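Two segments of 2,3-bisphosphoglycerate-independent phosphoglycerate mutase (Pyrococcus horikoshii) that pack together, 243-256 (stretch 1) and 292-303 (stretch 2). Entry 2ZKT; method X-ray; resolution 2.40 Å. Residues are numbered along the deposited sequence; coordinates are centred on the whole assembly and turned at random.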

# COMPACT_ATOMS: atom_id res chain seq x y z
N LYS B 243 12.74 34.52 6.32
CA LYS B 243 11.72 35.55 6.61
C LYS B 243 10.31 34.97 6.56
O LYS B 243 9.45 35.43 5.79
CB LYS B 243 11.84 36.70 5.61
CG LYS B 243 13.25 37.29 5.52
CD LYS B 243 13.35 38.34 4.43
CE LYS B 243 14.76 38.88 4.31
NZ LYS B 243 14.88 39.88 3.21
N VAL B 244 10.07 33.97 7.40
CA VAL B 244 8.77 33.31 7.46
C VAL B 244 8.42 32.93 8.90
O VAL B 244 9.29 32.94 9.80
CB VAL B 244 8.78 31.99 6.63
CG1 VAL B 244 9.09 32.27 5.16
CG2 VAL B 244 9.81 31.02 7.23
N LYS B 245 7.14 32.62 9.12
CA LYS B 245 6.68 32.15 10.42
C LYS B 245 6.68 30.64 10.18
O LYS B 245 6.11 30.18 9.18
CB LYS B 245 5.25 32.63 10.73
CG LYS B 245 5.14 34.13 10.97
CD LYS B 245 3.69 34.56 11.18
CE LYS B 245 3.59 36.06 11.40
NZ LYS B 245 2.17 36.52 11.58
N ALA B 246 7.34 29.89 11.06
CA ALA B 246 7.44 28.45 10.90
C ALA B 246 6.96 27.66 12.12
O ALA B 246 7.41 27.91 13.25
CB ALA B 246 8.89 28.07 10.56
N ALA B 247 6.07 26.69 11.88
CA ALA B 247 5.53 25.84 12.95
C ALA B 247 5.73 24.36 12.61
O ALA B 247 5.85 24.00 11.44
CB ALA B 247 4.04 26.12 13.15
N GLY B 248 5.75 23.52 13.64
CA GLY B 248 5.93 22.09 13.40
C GLY B 248 5.06 21.19 14.29
O GLY B 248 4.88 21.46 15.49
N VAL B 249 4.52 20.13 13.70
CA VAL B 249 3.71 19.16 14.44
C VAL B 249 4.67 18.01 14.72
O VAL B 249 5.00 17.22 13.83
CB VAL B 249 2.53 18.65 13.58
CG1 VAL B 249 1.78 17.56 14.33
CG2 VAL B 249 1.61 19.81 13.25
N ILE B 250 5.13 17.90 15.97
CA ILE B 250 6.10 16.86 16.31
C ILE B 250 5.84 16.23 17.67
O ILE B 250 5.36 16.89 18.59
CB ILE B 250 7.51 17.48 16.32
CG1 ILE B 250 7.69 18.37 15.08
CG2 ILE B 250 8.57 16.37 16.41
CD1 ILE B 250 8.95 19.20 15.09
N ALA B 251 6.17 14.94 17.80
CA ALA B 251 5.98 14.23 19.06
C ALA B 251 7.33 13.83 19.69
O ALA B 251 7.59 14.14 20.86
CB ALA B 251 5.09 12.99 18.85
N VAL B 252 8.18 13.15 18.92
CA VAL B 252 9.48 12.71 19.43
C VAL B 252 10.32 13.88 19.95
O VAL B 252 10.47 14.91 19.28
CB VAL B 252 10.28 11.97 18.36
CG1 VAL B 252 11.47 11.25 18.99
CG2 VAL B 252 9.39 10.98 17.65
N ALA B 253 10.85 13.71 21.16
CA ALA B 253 11.66 14.73 21.83
C ALA B 253 12.84 15.28 21.01
O ALA B 253 12.96 16.49 20.81
CB ALA B 253 12.18 14.17 23.16
N LEU B 254 13.71 14.38 20.54
CA LEU B 254 14.88 14.78 19.78
C LEU B 254 14.59 15.66 18.56
O LEU B 254 15.34 16.60 18.27
CB LEU B 254 15.68 13.54 19.35
CG LEU B 254 17.01 13.82 18.65
CD1 LEU B 254 17.87 14.76 19.50
CD2 LEU B 254 17.74 12.51 18.39
N VAL B 255 13.50 15.37 17.84
CA VAL B 255 13.18 16.16 16.66
C VAL B 255 12.54 17.49 17.05
O VAL B 255 12.74 18.51 16.35
CB VAL B 255 12.25 15.36 15.70
CG1 VAL B 255 11.84 16.23 14.51
CG2 VAL B 255 12.99 14.11 15.21
N LYS B 256 11.78 17.51 18.14
CA LYS B 256 11.16 18.75 18.61
C LYS B 256 12.30 19.69 19.01
O LYS B 256 12.22 20.91 18.81
CB LYS B 256 10.28 18.48 19.83
CG LYS B 256 9.11 17.54 19.59
CD LYS B 256 8.42 17.20 20.90
CE LYS B 256 7.94 18.47 21.61
NZ LYS B 256 7.39 18.16 22.96
N LYS B 292 -2.89 28.01 8.37
CA LYS B 292 -3.67 29.25 8.36
C LYS B 292 -2.96 30.44 9.03
O LYS B 292 -3.32 31.58 8.77
CB LYS B 292 -5.03 29.03 9.04
CG LYS B 292 -5.99 28.14 8.25
CD LYS B 292 -7.25 27.85 9.04
CE LYS B 292 -8.17 26.87 8.28
NZ LYS B 292 -9.35 26.46 9.10
N ASP B 293 -1.96 30.17 9.87
CA ASP B 293 -1.25 31.27 10.55
C ASP B 293 0.27 31.25 10.39
O ASP B 293 0.97 32.12 10.92
CB ASP B 293 -1.60 31.28 12.05
CG ASP B 293 -3.07 31.57 12.31
OD1 ASP B 293 -3.56 32.64 11.87
OD2 ASP B 293 -3.73 30.73 12.96
N TYR B 294 0.78 30.26 9.66
CA TYR B 294 2.22 30.16 9.45
C TYR B 294 2.51 30.03 7.96
O TYR B 294 1.64 29.61 7.19
CB TYR B 294 2.75 28.93 10.20
CG TYR B 294 2.83 29.12 11.71
CD1 TYR B 294 3.97 29.67 12.30
CD2 TYR B 294 1.77 28.72 12.54
CE1 TYR B 294 4.07 29.83 13.69
CE2 TYR B 294 1.86 28.88 13.94
CZ TYR B 294 3.01 29.44 14.50
OH TYR B 294 3.11 29.61 15.87
N ASP B 295 3.72 30.39 7.55
CA ASP B 295 4.08 30.30 6.13
C ASP B 295 4.66 28.93 5.80
O ASP B 295 4.44 28.40 4.71
CB ASP B 295 5.12 31.37 5.76
CG ASP B 295 4.71 32.75 6.23
OD1 ASP B 295 3.67 33.25 5.75
OD2 ASP B 295 5.44 33.32 7.08
N PHE B 296 5.40 28.36 6.75
CA PHE B 296 6.04 27.06 6.57
C PHE B 296 5.66 26.13 7.72
O PHE B 296 5.83 26.48 8.90
CB PHE B 296 7.56 27.24 6.54
CG PHE B 296 8.31 26.05 6.00
CD1 PHE B 296 8.46 25.89 4.61
CD2 PHE B 296 8.82 25.08 6.85
CE1 PHE B 296 9.12 24.78 4.10
CE2 PHE B 296 9.49 23.96 6.34
CZ PHE B 296 9.64 23.81 4.96
N VAL B 297 5.15 24.94 7.38
CA VAL B 297 4.76 23.96 8.39
C VAL B 297 5.50 22.64 8.18
O VAL B 297 5.60 22.14 7.05
CB VAL B 297 3.21 23.70 8.37
CG1 VAL B 297 2.85 22.50 9.25
CG2 VAL B 297 2.46 24.94 8.87
N PHE B 298 6.02 22.10 9.27
CA PHE B 298 6.76 20.84 9.26
C PHE B 298 5.97 19.78 10.05
O PHE B 298 5.55 20.03 11.18
CB PHE B 298 8.15 21.06 9.90
CG PHE B 298 8.92 19.80 10.15
CD1 PHE B 298 9.40 19.03 9.08
CD2 PHE B 298 9.16 19.37 11.45
CE1 PHE B 298 10.10 17.83 9.32
CE2 PHE B 298 9.87 18.17 11.70
CZ PHE B 298 10.34 17.40 10.63
N LEU B 299 5.77 18.61 9.45
CA LEU B 299 5.03 17.53 10.10
C LEU B 299 5.91 16.28 10.17
O LEU B 299 6.47 15.83 9.16
CB LEU B 299 3.75 17.21 9.31
CG LEU B 299 2.92 15.98 9.71
CD1 LEU B 299 2.56 16.03 11.19
CD2 LEU B 299 1.67 15.92 8.86
N HIS B 300 6.05 15.73 11.37
CA HIS B 300 6.88 14.54 11.58
C HIS B 300 6.04 13.33 12.03
O HIS B 300 5.12 13.46 12.83
CB HIS B 300 7.96 14.89 12.62
CG HIS B 300 9.03 13.85 12.75
ND1 HIS B 300 8.89 12.72 13.53
CD2 HIS B 300 10.27 13.78 12.21
CE1 HIS B 300 10.00 12.00 13.47
NE2 HIS B 300 10.86 12.62 12.67
N PHE B 301 6.37 12.16 11.48
CA PHE B 301 5.68 10.89 11.80
C PHE B 301 6.80 9.89 12.09
O PHE B 301 7.51 9.47 11.18
CB PHE B 301 4.86 10.42 10.59
CG PHE B 301 4.06 9.17 10.84
CD1 PHE B 301 2.96 9.19 11.72
CD2 PHE B 301 4.39 7.97 10.20
CE1 PHE B 301 2.21 8.03 11.94
CE2 PHE B 301 3.65 6.80 10.42
CZ PHE B 301 2.55 6.83 11.29
N LYS B 302 6.94 9.49 13.36
CA LYS B 302 8.03 8.59 13.78
C LYS B 302 7.90 7.06 13.67
O LYS B 302 8.86 6.38 13.25
CB LYS B 302 8.41 8.94 15.23
CG LYS B 302 9.61 8.18 15.78
CD LYS B 302 10.89 8.50 15.01
CE LYS B 302 12.14 8.13 15.82
NZ LYS B 302 12.09 6.74 16.35
N PRO B 303 6.74 6.48 14.05
CA PRO B 303 6.54 5.02 13.99
C PRO B 303 7.11 4.23 12.80
O PRO B 303 7.53 3.07 12.97
CB PRO B 303 5.01 4.87 14.15
CG PRO B 303 4.46 6.23 13.79
CD PRO B 303 5.47 7.17 14.36
O HOH W 1 6.93 12.55 15.94

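Two neighbouring parallel β-strands, 246-249 and 296-301, make this contact, with a backbone ladder at its centre and side chains closing both ends. The rungs alternate as parallel pairing requires: Ala247 N donates to Phe296 O (3.0 Å), Phe298 N to Ala247 O (2.9 Å), Val249 N to Phe298 O (2.7 Å) and His300 N to Val249 O (3.1 Å). Before the strand, Lys245 O accepts from both Asp295 N (2.9 Å) and Phe296 N (3.1 Å), while Asp295 OD2 takes the Lys245 N hydrogen (2.7 Å), so a carboxylate occupies the place of a further backbone acceptor.

The strands are buried throughout, which suits their mostly apolar residues, and the two stretches bury 851 Å² between them. Small residues save room at two places. Ala247 CB sits 3.4 Å from the centroid of the Tyr294 ring, almost on its normal. On the same sheet face, Val249 CB meets Leu299 CD1 at 3.5 Å. On the face of Ala246 and Phe298, a CB on Gly248 would be crowded by Ile250 CD1, which reaches the Phe298 ring edge (CD2, 3.7 Å), joined by Val255 CG1 at Phe298 CE2 (3.9 Å).

Beyond the strand, Val255 from the following helix covers one face of the His300 ring, and a water bridges Ala251 N and His300 ND1 (3.1 Å each). Val252 CG2 packs against Lys302 CB at 3.3 Å, using the aliphatic part of the lysine.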